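Uncharacterized protein (Thermoplasma acidophilum, PDB 3M4R) is of unknown function but binds zinc in its N-terminal class II aldolase/adducin-type domain and is probably an oxidoreductase of the short-chain dehydrogenase family. Local coordinates at residues A[37-49]-A[116-130]. Numbering follows the deposited sequence.
Sequences GGGNTSVKTTERD and ETFLHAFLPYKFVMH. With ZN (zinc ion), chain B.
The zinc site sits at one end of an antiparallel strand pair, 40-48 with 127-130, where Asn40 meets Glu116, His120 and His130. Backbone bonds join Asn40 to His130 and Ser42 to Val128. Asn40 ND2 donates to Glu116 OE1 (3.1 Å), nearly straight, on the anti side but 27° out of the carboxylate plane. The two planes stand 81° apart. Both oxygens of Glu116 bind zinc, so Asn40 is a second-shell residue and probably helps to position this ligand. His120 NE2 donates in its ring plane to Asn40 OD1 (2.9 Å). The other ring nitrogen, ND1, hydrogen-bonds with Ser42 OG (2.7 Å). These two bonds fix the rotation of the imidazole. Lys44 is extended until a bend at chi4 (69°) turns NZ toward the end of helix 117-121 and the loop after it. There NZ bonds to Tyr125 O (2.7 Å), Leu123 O (2.8 Å), His120 O and a water. A methionine in its place would probably leave these three carbonyls without their shared donor and the loop less firmly tied to the strand. On the sheet face away from Asn40 and Ser42, Val43 CG2 lies over the Phe127 ring, 3.7 Å from its centroid, a CH-pi contact. His132 and His188 complete the protein ligands, a zinc site of three histidines and a glutamate in a class II aldolase/adducin-type domain.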
ATOM      1  N   GLY A  37       7.913   1.417 -12.270  1.00 43.33           N
ATOM      2  CA  GLY A  37       8.247   2.598 -11.451  1.00 42.79           C
ATOM      3  C   GLY A  37       7.299   2.900 -10.282  1.00 42.37           C
ATOM      4  O   GLY A  37       7.639   3.722  -9.396  1.00 43.25           O
ATOM      5  N   GLY A  38       6.112   2.261 -10.257  1.00 40.38           N
ATOM      6  CA  GLY A  38       5.073   2.608  -9.273  1.00 38.62           C
ATOM      7  C   GLY A  38       4.991   1.623  -8.103  1.00 36.46           C
ATOM      8  O   GLY A  38       5.902   0.810  -7.890  1.00 38.04           O
ATOM      9  N   GLY A  39       3.913   1.694  -7.351  1.00 31.62           N
ATOM     10  CA  GLY A  39       3.755   0.867  -6.160  1.00 29.11           C
ATOM     11  C   GLY A  39       4.207   1.622  -4.922  1.00 26.83           C
ATOM     12  O   GLY A  39       5.005   2.558  -4.996  1.00 24.17           O
ATOM     13  N   ASN A  40       3.710   1.213  -3.777  1.00 24.07           N
ATOM     14  CA  ASN A  40       4.054   1.912  -2.582  1.00 24.43           C
ATOM     15  C   ASN A  40       3.713   1.064  -1.361  1.00 23.52           C
ATOM     16  O   ASN A  40       2.828   0.218  -1.393  1.00 22.62           O
ATOM     17  CB  ASN A  40       3.438   3.339  -2.578  1.00 25.01           C
ATOM     18  CG  ASN A  40       2.140   3.419  -3.331  1.00 24.87           C
ATOM     19  OD1 ASN A  40       1.125   2.929  -2.841  1.00 28.18           O
ATOM     20  ND2 ASN A  40       2.164   3.982  -4.546  1.00 22.27           N
ATOM     21  N   THR A  41       4.496   1.265  -0.326  1.00 22.03           N
ATOM     22  CA  THR A  41       4.372   0.560   0.888  1.00 22.16           C
ATOM     23  C   THR A  41       4.357   1.542   2.054  1.00 22.54           C
ATOM     24  O   THR A  41       4.766   2.727   1.914  1.00 23.12           O
ATOM     25  CB  THR A  41       5.588  -0.335   1.059  1.00 22.45           C
ATOM     26  OG1 THR A  41       6.781   0.474   0.920  1.00 21.44           O
ATOM     27  CG2 THR A  41       5.569  -1.463  -0.032  1.00 20.06           C
ATOM     28  N   SER A  42       3.997   1.019   3.224  1.00 21.85           N
ATOM     29  CA  SER A  42       3.909   1.832   4.413  1.00 23.19           C
ATOM     30  C   SER A  42       3.928   0.994   5.676  1.00 23.30           C
ATOM     31  O   SER A  42       3.650  -0.186   5.643  1.00 20.81           O
ATOM     32  CB  SER A  42       2.671   2.689   4.392  1.00 23.30           C
ATOM     33  OG  SER A  42       1.499   1.927   4.572  1.00 25.11           O
ATOM     34  N   VAL A  43       4.352   1.612   6.762  1.00 22.79           N
ATOM     35  CA  VAL A  43       4.273   1.018   8.068  1.00 22.70           C
ATOM     36  C   VAL A  43       3.768   2.088   9.055  1.00 23.06           C
ATOM     37  O   VAL A  43       4.225   3.222   9.004  1.00 22.12           O
ATOM     38  CB  VAL A  43       5.620   0.447   8.515  1.00 24.06           C
ATOM     39  CG1 VAL A  43       6.691   1.504   8.498  1.00 22.60           C
ATOM     40  CG2 VAL A  43       5.470  -0.272   9.880  1.00 22.17           C
ATOM     41  N   LYS A  44       2.816   1.710   9.904  1.00 22.85           N
ATOM     42  CA  LYS A  44       2.341   2.567  10.986  1.00 23.45           C
ATOM     43  C   LYS A  44       3.191   2.350  12.249  1.00 24.84           C
ATOM     44  O   LYS A  44       3.418   1.215  12.696  1.00 25.03           O
ATOM     45  CB  LYS A  44       0.869   2.307  11.272  1.00 24.48           C
ATOM     46  CG  LYS A  44      -0.025   2.696  10.093  1.00 24.31           C
ATOM     47  CD  LYS A  44      -1.461   2.266  10.334  1.00 24.12           C
ATOM     48  CE  LYS A  44      -2.340   2.507   9.072  1.00 22.57           C
ATOM     49  NZ  LYS A  44      -2.013   1.593   7.920  1.00 22.22           N
ATOM     50  N   THR A  45       3.719   3.448  12.795  1.00 25.77           N
ATOM     51  CA  THR A  45       4.778   3.344  13.770  1.00 26.40           C
ATOM     52  C   THR A  45       4.632   4.395  14.839  1.00 27.04           C
ATOM     53  O   THR A  45       3.869   5.335  14.680  1.00 26.19           O
ATOM     54  CB  THR A  45       6.128   3.428  13.032  1.00 26.70           C
ATOM     55  OG1 THR A  45       7.168   2.940  13.893  1.00 29.05           O
ATOM     56  CG2 THR A  45       6.424   4.834  12.543  1.00 28.21           C
ATOM     57  N   THR A  46       5.355   4.232  15.947  1.00 27.23           N
ATOM     58  CA  THR A  46       5.358   5.230  17.042  1.00 26.65           C
ATOM     59  C   THR A  46       6.638   5.997  17.042  1.00 26.87           C
ATOM     60  O   THR A  46       7.716   5.400  17.032  1.00 27.43           O
ATOM     61  CB  THR A  46       5.207   4.494  18.368  1.00 26.99           C
ATOM     62  OG1 THR A  46       4.054   3.681  18.262  1.00 25.61           O
ATOM     63  CG2 THR A  46       5.041   5.420  19.574  1.00 25.18           C
ATOM     64  N   GLU A  47       6.522   7.335  17.061  1.00 25.49           N
ATOM     65  CA  GLU A  47       7.651   8.213  17.040  1.00 25.69           C
ATOM     66  C   GLU A  47       7.397   9.401  17.982  1.00 24.78           C
ATOM     67  O   GLU A  47       6.260   9.649  18.390  1.00 23.19           O
ATOM     68  CB  GLU A  47       7.856   8.770  15.632  1.00 27.19           C
ATOM     69  CG  GLU A  47       7.901   7.728  14.588  1.00 26.49           C
ATOM     70  CD  GLU A  47       8.307   8.258  13.221  1.00 30.20           C
ATOM     71  OE1 GLU A  47       8.426   9.502  13.034  1.00 27.37           O
ATOM     72  OE2 GLU A  47       8.486   7.408  12.319  1.00 30.42           O
ATOM     73  N   ARG A  48       8.472  10.087  18.349  1.00 25.07           N
ATOM     74  CA  ARG A  48       8.384  11.351  19.081  1.00 25.48           C
ATOM     75  C   ARG A  48       8.424  12.452  18.073  1.00 25.92           C
ATOM     76  O   ARG A  48       9.244  12.420  17.175  1.00 25.90           O
ATOM     77  CB  ARG A  48       9.572  11.518  20.058  1.00 26.22           C
ATOM     78  N   ASP A  49       7.555  13.450  18.197  1.00 26.48           N
ATOM     79  CA  ASP A  49       7.622  14.559  17.245  1.00 25.82           C
ATOM     80  C   ASP A  49       8.516  15.628  17.796  1.00 24.62           C
ATOM     81  O   ASP A  49       9.057  15.490  18.906  1.00 23.60           O
ATOM     82  CB  ASP A  49       6.231  15.053  16.799  1.00 25.97           C
ATOM     83  CG  ASP A  49       5.517  15.891  17.825  1.00 24.53           C
ATOM     84  OD1 ASP A  49       6.074  16.188  18.897  1.00 23.86           O
ATOM     85  OD2 ASP A  49       4.358  16.238  17.525  1.00 28.86           O
ATOM     86  N   GLU A 116      -0.522   8.176  -3.305  1.00 23.81           N
ATOM     87  CA  GLU A 116      -1.469   7.144  -2.841  1.00 23.75           C
ATOM     88  C   GLU A 116      -1.475   6.935  -1.358  1.00 23.16           C
ATOM     89  O   GLU A 116      -1.979   5.904  -0.885  1.00 22.75           O
ATOM     90  CB  GLU A 116      -1.152   5.798  -3.554  1.00 23.38           C
ATOM     91  CG  GLU A 116      -1.082   6.035  -5.046  1.00 24.15           C
ATOM     92  CD  GLU A 116      -1.350   4.819  -5.896  1.00 26.46           C
ATOM     93  OE1 GLU A 116      -0.326   4.185  -6.303  1.00 25.67           O
ATOM     94  OE2 GLU A 116      -2.557   4.536  -6.195  1.00 26.04           O
ATOM     95  N   THR A 117      -0.983   7.921  -0.601  1.00 21.97           N
ATOM     96  CA  THR A 117      -0.831   7.768   0.828  1.00 21.10           C
ATOM     97  C   THR A 117      -2.111   7.423   1.534  1.00 21.46           C
ATOM     98  O   THR A 117      -2.092   6.682   2.533  1.00 21.09           O
ATOM     99  CB  THR A 117      -0.179   9.048   1.475  1.00 22.18           C
ATOM    100  OG1 THR A 117       1.186   9.146   1.031  1.00 20.17           O
ATOM    101  CG2 THR A 117      -0.225   8.959   2.976  1.00 21.88           C
ATOM    102  N   PHE A 118      -3.223   7.964   1.073  1.00 21.01           N
ATOM    103  CA  PHE A 118      -4.491   7.683   1.755  1.00 22.28           C
ATOM    104  C   PHE A 118      -4.954   6.231   1.633  1.00 22.74           C
ATOM    105  O   PHE A 118      -5.657   5.758   2.519  1.00 21.52           O
ATOM    106  CB  PHE A 118      -5.586   8.613   1.326  1.00 22.31           C
ATOM    107  CG  PHE A 118      -5.419  10.012   1.881  1.00 21.42           C
ATOM    108  CD1 PHE A 118      -5.589  10.247   3.222  1.00 22.33           C
ATOM    109  CD2 PHE A 118      -5.012  11.046   1.077  1.00 19.89           C
ATOM    110  CE1 PHE A 118      -5.415  11.525   3.748  1.00 24.61           C
ATOM    111  CE2 PHE A 118      -4.853  12.344   1.599  1.00 24.36           C
ATOM    112  CZ  PHE A 118      -5.053  12.569   2.944  1.00 20.90           C
ATOM    113  N   LEU A 119      -4.493   5.489   0.613  1.00 23.71           N
ATOM    114  CA  LEU A 119      -4.797   4.023   0.585  1.00 24.03           C
ATOM    115  C   LEU A 119      -4.237   3.342   1.824  1.00 24.31           C
ATOM    116  O   LEU A 119      -4.832   2.387   2.407  1.00 24.40           O
ATOM    117  CB  LEU A 119      -4.215   3.323  -0.651  1.00 24.92           C
ATOM    118  CG  LEU A 119      -4.635   3.796  -2.041  1.00 27.01           C
ATOM    119  CD1 LEU A 119      -3.905   3.003  -3.166  1.00 25.12           C
ATOM    120  CD2 LEU A 119      -6.161   3.725  -2.207  1.00 25.20           C
ATOM    121  N   HIS A 120      -3.080   3.833   2.223  1.00 23.19           N
ATOM    122  CA  HIS A 120      -2.331   3.279   3.346  1.00 23.14           C
ATOM    123  C   HIS A 120      -2.915   3.703   4.701  1.00 22.55           C
ATOM    124  O   HIS A 120      -3.080   2.880   5.665  1.00 22.78           O
ATOM    125  CB  HIS A 120      -0.892   3.732   3.200  1.00 23.16           C
ATOM    126  CG  HIS A 120      -0.220   3.135   1.996  1.00 22.75           C
ATOM    127  ND1 HIS A 120       0.544   1.985   2.083  1.00 19.79           N
ATOM    128  CD2 HIS A 120      -0.212   3.501   0.690  1.00 22.34           C
ATOM    129  CE1 HIS A 120       0.984   1.671   0.869  1.00 21.56           C
ATOM    130  NE2 HIS A 120       0.546   2.571   0.004  1.00 22.85           N
ATOM    131  N   ALA A 121      -3.180   4.993   4.798  1.00 20.83           N
ATOM    132  CA  ALA A 121      -3.643   5.581   6.077  1.00 20.81           C
ATOM    133  C   ALA A 121      -4.974   5.002   6.479  1.00 20.31           C
ATOM    134  O   ALA A 121      -5.214   4.774   7.656  1.00 20.79           O
ATOM    135  CB  ALA A 121      -3.747   7.159   5.990  1.00 18.99           C
ATOM    136  N   PHE A 122      -5.827   4.753   5.489  1.00 20.89           N
ATOM    137  CA  PHE A 122      -7.206   4.354   5.711  1.00 21.46           C
ATOM    138  C   PHE A 122      -7.411   2.832   5.871  1.00 22.66           C
ATOM    139  O   PHE A 122      -8.527   2.420   6.082  1.00 23.28           O
ATOM    140  CB  PHE A 122      -8.101   4.807   4.574  1.00 20.72           C
ATOM    141  CG  PHE A 122      -8.335   6.297   4.499  1.00 21.92           C
ATOM    142  CD1 PHE A 122      -8.041   7.147   5.548  1.00 23.32           C
ATOM    143  CD2 PHE A 122      -8.910   6.831   3.366  1.00 21.76           C
ATOM    144  CE1 PHE A 122      -8.305   8.500   5.435  1.00 23.02           C
ATOM    145  CE2 PHE A 122      -9.184   8.168   3.241  1.00 23.37           C
ATOM    146  CZ  PHE A 122      -8.875   9.011   4.271  1.00 23.71           C
ATOM    147  N   LEU A 123      -6.358   2.042   5.824  1.00 22.95           N
ATOM    148  CA  LEU A 123      -6.465   0.604   6.118  1.00 24.31           C
ATOM    149  C   LEU A 123      -5.828   0.341   7.476  1.00 26.26           C
ATOM    150  O   LEU A 123      -4.651   0.704   7.710  1.00 26.51           O
ATOM    151  CB  LEU A 123      -5.756  -0.191   5.036  1.00 24.20           C
ATOM    152  CG  LEU A 123      -6.511  -0.279   3.706  1.00 23.27           C
ATOM    153  CD1 LEU A 123      -5.605  -0.910   2.610  1.00 21.97           C
ATOM    154  CD2 LEU A 123      -7.776  -1.058   3.904  1.00 25.02           C
ATOM    155  N   PRO A 124      -6.597  -0.274   8.405  1.00 27.25           N
ATOM    156  CA  PRO A 124      -6.151  -0.323   9.780  1.00 27.93           C
ATOM    157  C   PRO A 124      -5.328  -1.560  10.075  1.00 28.49           C
ATOM    158  O   PRO A 124      -5.713  -2.378  10.965  1.00 29.90           O
ATOM    159  CB  PRO A 124      -7.483  -0.391  10.556  1.00 28.85           C
ATOM    160  CG  PRO A 124      -8.352  -1.185   9.678  1.00 27.56           C
ATOM    161  CD  PRO A 124      -8.008  -0.677   8.286  1.00 27.75           C
ATOM    162  N   TYR A 125      -4.255  -1.715   9.322  1.00 26.67           N
ATOM    163  CA  TYR A 125      -3.240  -2.703   9.566  1.00 25.82           C
ATOM    164  C   TYR A 125      -1.898  -1.980   9.602  1.00 25.02           C
ATOM    165  O   TYR A 125      -1.686  -0.940   8.933  1.00 23.32           O
ATOM    166  CB  TYR A 125      -3.234  -3.761   8.454  1.00 26.93           C
ATOM    167  CG  TYR A 125      -4.019  -5.060   8.715  1.00 28.13           C
ATOM    168  CD1 TYR A 125      -3.580  -5.979   9.667  1.00 33.34           C
ATOM    169  CD2 TYR A 125      -5.149  -5.391   7.956  1.00 31.63           C
ATOM    170  CE1 TYR A 125      -4.275  -7.186   9.927  1.00 33.90           C
ATOM    171  CE2 TYR A 125      -5.846  -6.614   8.159  1.00 32.78           C
ATOM    172  CZ  TYR A 125      -5.408  -7.510   9.166  1.00 35.33           C
ATOM    173  OH  TYR A 125      -6.066  -8.720   9.414  1.00 36.85           O
ATOM    174  N   LYS A 126      -0.990  -2.495  10.419  1.00 24.05           N
ATOM    175  CA  LYS A 126       0.310  -1.858  10.589  1.00 24.28           C
ATOM    176  C   LYS A 126       1.054  -1.714   9.250  1.00 24.04           C
ATOM    177  O   LYS A 126       1.598  -0.634   8.952  1.00 25.08           O
ATOM    178  CB  LYS A 126       1.143  -2.610  11.623  1.00 24.00           C
ATOM    179  CG  LYS A 126       2.421  -1.953  12.038  1.00 25.16           C
ATOM    180  CD  LYS A 126       3.059  -2.700  13.185  1.00 24.80           C
ATOM    181  CE  LYS A 126       4.472  -2.157  13.467  1.00 24.52           C
ATOM    182  NZ  LYS A 126       4.447  -0.833  14.183  1.00 24.85           N
ATOM    183  N   PHE A 127       1.113  -2.783   8.472  1.00 23.03           N
ATOM    184  CA  PHE A 127       1.824  -2.774   7.182  1.00 22.81           C
ATOM    185  C   PHE A 127       0.810  -2.854   6.044  1.00 22.37           C
ATOM    186  O   PHE A 127      -0.129  -3.619   6.101  1.00 22.25           O
ATOM    187  CB  PHE A 127       2.795  -3.993   7.049  1.00 22.59           C
ATOM    188  CG  PHE A 127       4.000  -3.905   7.926  1.00 25.16           C
ATOM    189  CD1 PHE A 127       3.916  -4.255   9.291  1.00 22.81           C
ATOM    190  CD2 PHE A 127       5.220  -3.479   7.412  1.00 23.41           C
ATOM    191  CE1 PHE A 127       5.021  -4.177  10.110  1.00 22.75           C
ATOM    192  CE2 PHE A 127       6.347  -3.383   8.261  1.00 21.95           C
ATOM    193  CZ  PHE A 127       6.239  -3.735   9.594  1.00 23.47           C
ATOM    194  N   VAL A 128       1.031  -2.074   4.992  1.00 22.99           N
ATOM    195  CA  VAL A 128       0.210  -2.084   3.799  1.00 21.58           C
ATOM    196  C   VAL A 128       1.162  -2.057   2.601  1.00 22.55           C
ATOM    197  O   VAL A 128       2.158  -1.309   2.574  1.00 20.93           O
ATOM    198  CB  VAL A 128      -0.702  -0.846   3.738  1.00 22.00           C
ATOM    199  CG1 VAL A 128      -1.509  -0.824   2.447  1.00 19.43           C
ATOM    200  CG2 VAL A 128      -1.637  -0.771   4.969  1.00 20.75           C
HETATM  201  N   MSE A 129       0.820  -2.845   1.586  1.00 23.47           N
HETATM  202  CA  MSE A 129       1.587  -2.909   0.352  1.00 23.62           C
HETATM  203  C   MSE A 129       0.659  -2.767  -0.838  1.00 23.70           C
HETATM  204  O   MSE A 129      -0.393  -3.406  -0.912  1.00 23.13           O
HETATM  205  CB  MSE A 129       2.302  -4.251   0.291  1.00 24.42           C
HETATM  206  CG  MSE A 129       3.356  -4.350   1.374  1.00 28.40           C
HETATM  207 SE   MSE A 129       4.260  -6.075   1.216  1.00 34.85          SE
HETATM  208  CE  MSE A 129       5.366  -5.787   2.774  1.00 32.15           C
ATOM    209  N   HIS A 130       1.078  -1.939  -1.777  1.00 23.36           N
ATOM    210  CA  HIS A 130       0.321  -1.613  -2.966  1.00 23.50           C
ATOM    211  C   HIS A 130       1.227  -1.818  -4.186  1.00 24.41           C
ATOM    212  O   HIS A 130       2.282  -1.204  -4.252  1.00 23.68           O
ATOM    213  CB  HIS A 130      -0.100  -0.150  -2.933  1.00 23.54           C
ATOM    214  CG  HIS A 130      -0.893   0.266  -4.119  1.00 24.56           C
ATOM    215  ND1 HIS A 130      -1.785  -0.583  -4.747  1.00 24.80           N
ATOM    216  CD2 HIS A 130      -0.902   1.424  -4.826  1.00 23.82           C
ATOM    217  CE1 HIS A 130      -2.326   0.059  -5.771  1.00 26.61           C
ATOM    218  NE2 HIS A 130      -1.784   1.259  -5.856  1.00 21.73           N
TER
HETATM  219 ZN    ZN B 220      -1.701   2.783  -7.444  1.00 37.37          ZN
HETATM  220  O   HOH W   1       2.228   3.942  -7.711  1.00 40.49           O
HETATM  221  O   HOH W   2       0.517   1.160   6.974  1.00 24.66           O
HETATM  222  O   HOH W   3      -1.735   4.230  -8.856  1.00 21.59           O